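Boca/mesd chaperone for ywtd beta-propeller-egf protein 1 (Caenorhabditis elegans, PDB 3OFG) probably acts as an endoplasmic reticulum chaperone for the folding and maturation of YWTD beta-propeller-EGF modules in LDL-receptor-type proteins. Local coordinates at residues A[41-46]-A[74-79]; A[37-42]-A[81-86]. All coordinates share one frame; numbering follows the deposited sequence. Where two conformers were deposited one is given.

Interaction 1. Residues A[41-46]-A[74-79]; sequences SQLYNN and KKFLLK
F76 of helix 70-78 reaches across to Q42 and L43 near the C-terminal end of helix 29-45, and to N46 just past it. Its first torsion sets CG anti to the backbone N (chi1 170°) and carries the ring over to the facing helix. CB starts the contact, with L43 CD2 4.0 Å from F76 CB. F76 CG lies equally close to the same methyl. Further along one side of the ring, F76 CD2 is 3.8 Å from L43 CG. F76 CE2 is a little farther from L43 CG. L43 comes to the ring obliquely. On the other side, F76 CD1 has N46 ND2 at 4.2 Å, a loose contact. The tip, F76 CZ, meets Q42. Q42 CB and Q42 OE1 both lie 3.6 Å from F76 CZ, and Q42 CD and NE2 are almost as near. CD and OE1 lie at the ring edge, near its plane, but the amide is turned across the ring. The two planes are 83° apart. The N46 amide is also nearly perpendicular to the ring. The contact is apolar at L43 and bordered by the two amides. Both helices lie on one face of the antiparallel sheet: L43 and L77 reach F62 on strand 59-64, and L77 also touches L13 and V15 on strand 12-17.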
ATOM      1  N   SER A  41      -1.732 -16.058   7.852  1.00  5.85           N
ATOM      2  CA  SER A  41      -1.842 -16.955   9.014  1.00  6.61           C
ATOM      3  C   SER A  41      -0.556 -17.730   9.262  1.00  5.82           C
ATOM      4  O   SER A  41      -0.074 -17.829  10.410  1.00  6.56           O
ATOM      5  CB  SER A  41      -2.979 -17.953   8.820  1.00  6.94           C
ATOM      6  OG  SER A  41      -4.239 -17.296   8.840  1.00  8.15           O
ATOM      7  N   GLN A  42       0.042 -18.276   8.214  1.00  6.05           N
ATOM      8  CA  GLN A  42       1.284 -19.005   8.338  1.00  6.39           C
ATOM      9  C   GLN A  42       2.406 -18.103   8.856  1.00  6.70           C
ATOM     10  O   GLN A  42       3.184 -18.499   9.753  1.00  7.69           O
ATOM     11  CB  GLN A  42       1.673 -19.638   7.005  1.00  6.89           C
ATOM     12  CG  GLN A  42       0.725 -20.717   6.561  1.00  7.98           C
ATOM     13  CD  GLN A  42       1.161 -21.265   5.228  1.00 12.04           C
ATOM     14  OE1 GLN A  42       0.890 -20.681   4.192  1.00 11.79           O
ATOM     15  NE2 GLN A  42       1.965 -22.319   5.258  1.00 16.40           N
ATOM     16  N   LEU A  43       2.476 -16.869   8.382  1.00  6.85           N
ATOM     17  CA  LEU A  43       3.467 -15.920   8.855  1.00  6.08           C
ATOM     18  C   LEU A  43       3.202 -15.543  10.307  1.00  6.32           C
ATOM     19  O   LEU A  43       4.153 -15.417  11.083  1.00  6.87           O
ATOM     20  CB  LEU A  43       3.535 -14.700   7.931  1.00  7.35           C
ATOM     21  CG  LEU A  43       4.338 -15.009   6.661  1.00  6.50           C
ATOM     22  CD1 LEU A  43       4.010 -14.012   5.572  1.00 10.03           C
ATOM     23  CD2 LEU A  43       5.829 -14.991   6.930  1.00 10.08           C
ATOM     24  N   TYR A  44       1.936 -15.378  10.692  1.00  6.15           N
ATOM     25  CA  TYR A  44       1.586 -15.092  12.070  1.00  6.92           C
ATOM     26  C   TYR A  44       2.148 -16.223  12.947  1.00  7.55           C
ATOM     27  O   TYR A  44       2.725 -15.971  14.027  1.00  8.18           O
ATOM     28  CB  TYR A  44       0.060 -14.994  12.251  1.00  7.51           C
ATOM     29  CG  TYR A  44      -0.289 -14.729  13.693  1.00  7.11           C
ATOM     30  CD1 TYR A  44      -0.356 -15.783  14.613  1.00  9.63           C
ATOM     31  CD2 TYR A  44      -0.464 -13.435  14.161  1.00 10.30           C
ATOM     32  CE1 TYR A  44      -0.625 -15.540  15.954  1.00 12.25           C
ATOM     33  CE2 TYR A  44      -0.731 -13.198  15.507  1.00 12.40           C
ATOM     34  CZ  TYR A  44      -0.794 -14.257  16.363  1.00 11.59           C
ATOM     35  OH  TYR A  44      -1.059 -13.982  17.713  1.00 20.00           O
ATOM     36  N   ASN A  45       2.001 -17.465  12.517  1.00  6.38           N
ATOM     37  CA  ASN A  45       2.462 -18.594  13.313  1.00  6.84           C
ATOM     38  C   ASN A  45       3.991 -18.700  13.371  1.00  9.44           C
ATOM     39  O   ASN A  45       4.528 -19.370  14.255  1.00 10.70           O
ATOM     40  CB  ASN A  45       1.806 -19.878  12.819  1.00  7.72           C
ATOM     41  CG  ASN A  45       0.317 -19.845  12.985  1.00  7.38           C
ATOM     42  OD1 ASN A  45      -0.195 -19.199  13.889  1.00  9.81           O
ATOM     43  ND2 ASN A  45      -0.404 -20.499  12.114  1.00  7.95           N
ATOM     44  N   ASN A  46       4.685 -18.001  12.479  1.00  7.28           N
ATOM     45  CA  ASN A  46       6.136 -17.845  12.480  1.00  9.09           C
ATOM     46  C   ASN A  46       6.527 -16.526  13.169  1.00  9.92           C
ATOM     47  O   ASN A  46       7.675 -16.094  13.078  1.00 12.31           O
ATOM     48  CB  ASN A  46       6.694 -17.837  11.053  1.00 11.70           C
ATOM     49  CG  ASN A  46       6.569 -19.148  10.375  1.00 14.85           C
ATOM     50  OD1 ASN A  46       6.264 -20.152  11.010  1.00 16.49           O
ATOM     51  ND2 ASN A  46       6.804 -19.161   9.061  1.00 17.53           N
ATOM     52  N   LYS A  74       9.500 -12.173   2.837  1.00  9.23           N
ATOM     53  CA  LYS A  74       9.745 -12.346   1.410  1.00 10.54           C
ATOM     54  C   LYS A  74      10.277 -13.748   1.125  1.00  9.32           C
ATOM     55  O   LYS A  74       9.863 -14.389   0.183  1.00 11.18           O
ATOM     56  CB  LYS A  74      10.709 -11.259   0.901  1.00 12.38           C
ATOM     57  CG  LYS A  74      11.138 -11.449  -0.529  1.00 12.12           C
ATOM     58  CD  LYS A  74      11.898 -10.238  -1.067  1.00 13.12           C
ATOM     59  CE  LYS A  74      12.366 -10.511  -2.474  1.00 17.86           C
ATOM     60  NZ  LYS A  74      13.149  -9.373  -3.028  1.00 19.89           N
ATOM     61  N   LYS A  75      11.213 -14.212   1.947  1.00 10.71           N
ATOM     62  CA  LYS A  75      11.788 -15.539   1.776  1.00 11.62           C
ATOM     63  C   LYS A  75      10.703 -16.605   1.855  1.00 10.87           C
ATOM     64  O   LYS A  75      10.637 -17.502   1.020  1.00 12.17           O
ATOM     65  CB  LYS A  75      12.876 -15.776   2.837  1.00 17.40           C
ATOM     66  CG  LYS A  75      13.392 -17.194   2.912  1.00 21.87           C
ATOM     67  CD  LYS A  75      14.468 -17.309   3.993  1.00 28.18           C
ATOM     68  N   PHE A  76       9.831 -16.509   2.856  1.00  9.88           N
ATOM     69  CA  PHE A  76       8.723 -17.453   2.998  1.00  9.25           C
ATOM     70  C   PHE A  76       7.810 -17.423   1.759  1.00  9.79           C
ATOM     71  O   PHE A  76       7.431 -18.451   1.203  1.00 10.04           O
ATOM     72  CB  PHE A  76       7.894 -17.114   4.239  1.00 10.45           C
ATOM     73  CG  PHE A  76       6.599 -17.878   4.321  1.00 11.22           C
ATOM     74  CD1 PHE A  76       6.575 -19.142   4.882  1.00 13.10           C
ATOM     75  CD2 PHE A  76       5.413 -17.354   3.810  1.00 11.02           C
ATOM     76  CE1 PHE A  76       5.382 -19.865   4.961  1.00 14.58           C
ATOM     77  CE2 PHE A  76       4.217 -18.086   3.867  1.00 12.41           C
ATOM     78  CZ  PHE A  76       4.216 -19.341   4.435  1.00 11.32           C
ATOM     79  N   LEU A  77       7.420 -16.217   1.344  1.00  9.07           N
ATOM     80  CA  LEU A  77       6.469 -16.091   0.237  1.00  8.41           C
ATOM     81  C   LEU A  77       7.018 -16.660  -1.057  1.00  9.85           C
ATOM     82  O   LEU A  77       6.303 -17.287  -1.831  1.00 10.60           O
ATOM     83  CB  LEU A  77       6.058 -14.640   0.051  1.00  9.56           C
ATOM     84  CG  LEU A  77       5.124 -14.124   1.135  1.00  9.19           C
ATOM     85  CD1 LEU A  77       5.015 -12.610   1.026  1.00 10.88           C
ATOM     86  CD2 LEU A  77       3.744 -14.760   1.030  1.00 10.32           C
ATOM     87  N   LEU A  78       8.315 -16.469  -1.299  1.00  9.87           N
ATOM     88  CA  LEU A  78       8.894 -16.943  -2.541  1.00 12.90           C
ATOM     89  C   LEU A  78       8.995 -18.472  -2.577  1.00 12.40           C
ATOM     90  O   LEU A  78       9.271 -19.033  -3.638  1.00 17.08           O
ATOM     91  CB  LEU A  78      10.227 -16.254  -2.819  1.00 12.45           C
ATOM     92  CG  LEU A  78      10.078 -14.785  -3.225  1.00 14.19           C
ATOM     93  CD1 LEU A  78      11.446 -14.150  -3.290  1.00 18.46           C
ATOM     94  CD2 LEU A  78       9.360 -14.649  -4.549  1.00 16.97           C
ATOM     95  N   LYS A  79       8.750 -19.145  -1.457  1.00 11.42           N
ATOM     96  CA  LYS A  79       8.643 -20.611  -1.433  1.00 12.43           C
ATOM     97  C   LYS A  79       7.234 -21.123  -1.764  1.00 11.41           C
ATOM     98  O   LYS A  79       7.012 -22.319  -1.883  1.00 14.86           O
ATOM     99  CB  LYS A  79       9.020 -21.155  -0.050  1.00 12.58           C
ATOM    100  CG  LYS A  79      10.492 -21.053   0.288  1.00 17.70           C
ATOM    101  CD  LYS A  79      10.750 -21.477   1.726  1.00 21.09           C
ATOM    102  CE  LYS A  79      12.249 -21.501   2.015  1.00 34.99           C
ATOM    103  NZ  LYS A  79      12.552 -21.758   3.443  0.58 30.09           N
TER

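Interaction 2. Residues A[37-42]-A[81-86]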
ATOM      1  N   GLN A  37      -4.628 -14.525   2.759  1.00  5.70           N
ATOM      2  CA  GLN A  37      -4.984 -14.696   4.152  0.55  7.29           C
ATOM      3  C   GLN A  37      -4.336 -15.933   4.741  1.00  5.46           C
ATOM      4  O   GLN A  37      -3.913 -15.909   5.887  1.00  7.00           O
ATOM      5  CB  GLN A  37      -6.486 -14.753   4.363  0.55  7.63           C
ATOM      6  CG  GLN A  37      -6.765 -14.648   5.835  0.55  9.44           C
ATOM      7  CD  GLN A  37      -8.167 -14.254   6.198  0.55 19.23           C
ATOM      8  OE1 GLN A  37      -8.688 -13.222   5.752  0.55 19.52           O
ATOM      9  NE2 GLN A  37      -8.756 -15.024   7.102  0.55 10.58           N
ATOM     10  N   ILE A  38      -4.225 -16.999   3.968  1.00  5.96           N
ATOM     11  CA  ILE A  38      -3.527 -18.198   4.425  1.00  5.66           C
ATOM     12  C   ILE A  38      -2.061 -17.887   4.705  1.00  6.28           C
ATOM     13  O   ILE A  38      -1.513 -18.269   5.762  1.00  6.40           O
ATOM     14  CB  ILE A  38      -3.689 -19.377   3.436  1.00  6.37           C
ATOM     15  CG1 ILE A  38      -5.134 -19.870   3.459  1.00  6.91           C
ATOM     16  CG2 ILE A  38      -2.727 -20.513   3.754  1.00  8.12           C
ATOM     17  CD1 ILE A  38      -5.490 -20.742   2.264  1.00 10.09           C
ATOM     18  N   TRP A  39      -1.391 -17.214   3.780  1.00  6.34           N
ATOM     19  CA  TRP A  39       0.012 -16.841   4.013  1.00  6.78           C
ATOM     20  C   TRP A  39       0.131 -15.950   5.239  1.00  7.03           C
ATOM     21  O   TRP A  39       1.073 -16.104   6.020  1.00  7.05           O
ATOM     22  CB  TRP A  39       0.643 -16.197   2.787  1.00  6.47           C
ATOM     23  CG  TRP A  39       0.612 -17.087   1.596  1.00  5.63           C
ATOM     24  CD1 TRP A  39       0.734 -18.445   1.584  1.00  7.22           C
ATOM     25  CD2 TRP A  39       0.423 -16.686   0.233  1.00  5.93           C
ATOM     26  NE1 TRP A  39       0.633 -18.913   0.287  1.00  7.28           N
ATOM     27  CE2 TRP A  39       0.433 -17.850  -0.543  1.00  7.09           C
ATOM     28  CE3 TRP A  39       0.237 -15.451  -0.394  1.00  6.72           C
ATOM     29  CZ2 TRP A  39       0.270 -17.810  -1.930  1.00  7.36           C
ATOM     30  CZ3 TRP A  39       0.058 -15.421  -1.766  1.00  7.03           C
ATOM     31  CH2 TRP A  39       0.061 -16.597  -2.507  1.00  6.57           C
ATOM     32  N   GLN A  40      -0.798 -15.024   5.424  1.00  5.78           N
ATOM     33  CA  GLN A  40      -0.791 -14.182   6.613  1.00  6.51           C
ATOM     34  C   GLN A  40      -0.872 -15.052   7.864  1.00  7.05           C
ATOM     35  O   GLN A  40      -0.158 -14.809   8.858  1.00  6.37           O
ATOM     36  CB  GLN A  40      -1.954 -13.201   6.567  1.00  6.65           C
ATOM     37  CG  GLN A  40      -2.102 -12.354   7.824  1.00  7.32           C
ATOM     38  CD  GLN A  40      -3.369 -11.547   7.808  1.00  8.28           C
ATOM     39  OE1 GLN A  40      -4.420 -12.027   7.362  1.00 10.60           O
ATOM     40  NE2 GLN A  40      -3.297 -10.327   8.316  1.00 10.17           N
ATOM     41  N   SER A  41      -1.732 -16.058   7.852  1.00  5.85           N
ATOM     42  CA  SER A  41      -1.842 -16.955   9.014  1.00  6.61           C
ATOM     43  C   SER A  41      -0.556 -17.730   9.262  1.00  5.82           C
ATOM     44  O   SER A  41      -0.074 -17.829  10.410  1.00  6.56           O
ATOM     45  CB  SER A  41      -2.979 -17.953   8.820  1.00  6.94           C
ATOM     46  OG  SER A  41      -4.239 -17.296   8.840  1.00  8.15           O
ATOM     47  N   GLN A  42       0.042 -18.276   8.214  1.00  6.05           N
ATOM     48  CA  GLN A  42       1.284 -19.005   8.338  1.00  6.39           C
ATOM     49  C   GLN A  42       2.406 -18.103   8.856  1.00  6.70           C
ATOM     50  O   GLN A  42       3.184 -18.499   9.753  1.00  7.69           O
ATOM     51  CB  GLN A  42       1.673 -19.638   7.005  1.00  6.89           C
ATOM     52  CG  GLN A  42       0.725 -20.717   6.561  1.00  7.98           C
ATOM     53  CD  GLN A  42       1.161 -21.265   5.228  1.00 12.04           C
ATOM     54  OE1 GLN A  42       0.890 -20.681   4.192  1.00 11.79           O
ATOM     55  NE2 GLN A  42       1.965 -22.319   5.258  1.00 16.40           N
ATOM     56  N   GLU A  81       3.719 -21.761  -3.865  1.00  9.56           N
ATOM     57  CA  GLU A  81       3.387 -22.055  -5.249  1.00 10.21           C
ATOM     58  C   GLU A  81       2.706 -20.910  -5.999  1.00 11.03           C
ATOM     59  O   GLU A  81       2.936 -20.714  -7.195  1.00 11.96           O
ATOM     60  CB  GLU A  81       2.523 -23.300  -5.322  1.00 12.66           C
ATOM     61  CG  GLU A  81       2.278 -23.763  -6.739  1.00 15.19           C
ATOM     62  CD  GLU A  81       1.234 -24.865  -6.837  1.00 17.98           C
ATOM     63  OE1 GLU A  81       0.929 -25.528  -5.822  1.00 21.99           O
ATOM     64  OE2 GLU A  81       0.716 -25.054  -7.945  1.00 17.48           O
ATOM     65  N   PHE A  82       1.830 -20.184  -5.321  1.00  8.81           N
ATOM     66  CA  PHE A  82       0.970 -19.209  -5.993  1.00  7.70           C
ATOM     67  C   PHE A  82       1.502 -17.781  -5.965  1.00  7.46           C
ATOM     68  O   PHE A  82       0.818 -16.848  -6.407  1.00  8.88           O
ATOM     69  CB  PHE A  82      -0.432 -19.273  -5.394  1.00  8.34           C
ATOM     70  CG  PHE A  82      -1.056 -20.640  -5.469  1.00  8.70           C
ATOM     71  CD1 PHE A  82      -0.819 -21.463  -6.552  1.00  8.13           C
ATOM     72  CD2 PHE A  82      -1.880 -21.103  -4.453  1.00 11.51           C
ATOM     73  CE1 PHE A  82      -1.380 -22.714  -6.635  1.00 10.87           C
ATOM     74  CE2 PHE A  82      -2.435 -22.368  -4.532  1.00 12.76           C
ATOM     75  CZ  PHE A  82      -2.184 -23.159  -5.627  1.00 11.72           C
ATOM     76  N   VAL A  83       2.717 -17.598  -5.468  1.00  7.75           N
ATOM     77  CA  VAL A  83       3.369 -16.288  -5.424  1.00  7.65           C
ATOM     78  C   VAL A  83       4.177 -16.097  -6.678  1.00 10.12           C
ATOM     79  O   VAL A  83       5.028 -16.915  -7.011  1.00 12.53           O
ATOM     80  CB  VAL A  83       4.275 -16.178  -4.177  1.00  8.53           C
ATOM     81  CG1 VAL A  83       5.190 -14.971  -4.277  1.00  9.55           C
ATOM     82  CG2 VAL A  83       3.422 -16.084  -2.912  1.00  9.85           C
ATOM     83  N   SER A  84       3.880 -15.037  -7.415  0.50  9.03           N
ATOM     84  CA  SER A  84       4.545 -14.784  -8.680  0.50 11.02           C
ATOM     85  C   SER A  84       5.748 -13.873  -8.501  0.50  8.84           C
ATOM     86  O   SER A  84       6.767 -14.011  -9.176  0.50 12.10           O
ATOM     87  CB  SER A  84       3.553 -14.174  -9.647  0.50 10.31           C
ATOM     88  OG  SER A  84       3.024 -12.958  -9.134  0.50 10.61           O
ATOM     89  N   GLU A  85       5.642 -12.959  -7.549  0.50  8.42           N
ATOM     90  CA  GLU A  85       6.699 -12.013  -7.315  0.50 10.13           C
ATOM     91  C   GLU A  85       6.510 -11.364  -5.961  0.50  8.45           C
ATOM     92  O   GLU A  85       5.434 -11.364  -5.382  0.50  6.81           O
ATOM     93  CB  GLU A  85       6.697 -10.946  -8.414  0.50 13.55           C
ATOM     94  N   VAL A  86       7.571 -10.765  -5.475  1.00  9.17           N
ATOM     95  CA  VAL A  86       7.534 -10.110  -4.183  1.00  7.21           C
ATOM     96  C   VAL A  86       8.565  -9.024  -4.202  1.00 10.39           C
ATOM     97  O   VAL A  86       9.744  -9.276  -4.506  1.00 11.46           O
ATOM     98  CB  VAL A  86       7.889 -11.036  -3.013  1.00 10.26           C
ATOM     99  CG1 VAL A  86       7.864 -10.269  -1.693  1.00 11.33           C
ATOM    100  CG2 VAL A  86       6.946 -12.221  -2.933  1.00 13.91           C
TER
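This is an apolar helix-to-sheet contact built on a CH-pi interaction between W39 and V83. It lies near the middle of this structured domain of the longer chaperone. There helix 29-45 packs over the start of strand 83-89, an outermost strand of the sheet within the chain, and over the turn residue F82 just before it. V83 CG2 sits over one face of the W39 indole. V83 CG2 is 3.7 Å from the centroid of the W39 six-membered ring and 22° off the ring normal. The methyl is shifted toward the rim, and its shortest approach is 3.4 Å, from V83 CG2 to W39 CH2. W39 CZ3 and W39 CZ2 are only slightly farther away. V83 CG1 stands anti to the backbone N (chi1 167°), which leaves CG2 as the branch that meets the indole. F82 comes from another direction. F82 CB lies at the edge of the W39 indole, in the plane, 3.8 Å from W39 CZ2. Beyond CB the F82 side chain leads off, crossing the tryptophan at about a right angle. Its ring goes instead to W35, edge-to-face, and to F31. The indole rim also has Q42 OE1 in its plane, from one turn further along the same helix. L77 and Q80 touch W39 as well. The backbone beside the contact is held by hydrogen bonds of F82 with V18 and of S84 with G16. Between the two segments, however, contact is through carbon atoms. Its strength should come from dispersion and burial, plus the weak attraction of a methyl for an aromatic face. Such forces depend on close fit, and here the fit is close over the face and ordinary at the edge.

In the fold
From the N terminus, strand 12-17 leads into helix 29-45, which supplies the first segment of both contacts. The two segments overlap at S41 and Q42. The chain then forms the hairpin of strands 50-56 and 59-64 and enters helix 70-78. There interaction 1 closes a loop of 27 intervening residues. A short turn later, strand 83-89 begins and interaction 2 closes around it, with 38 residues between its segments. Interaction 1 is thus largely nested in interaction 2. L77 joins them, touching both W39 and V83. Together they tie helix 29-45 to helix 70-78 and to strand 83-89 in this ferredoxin-like beta-alpha-beta-beta-alpha-beta domain.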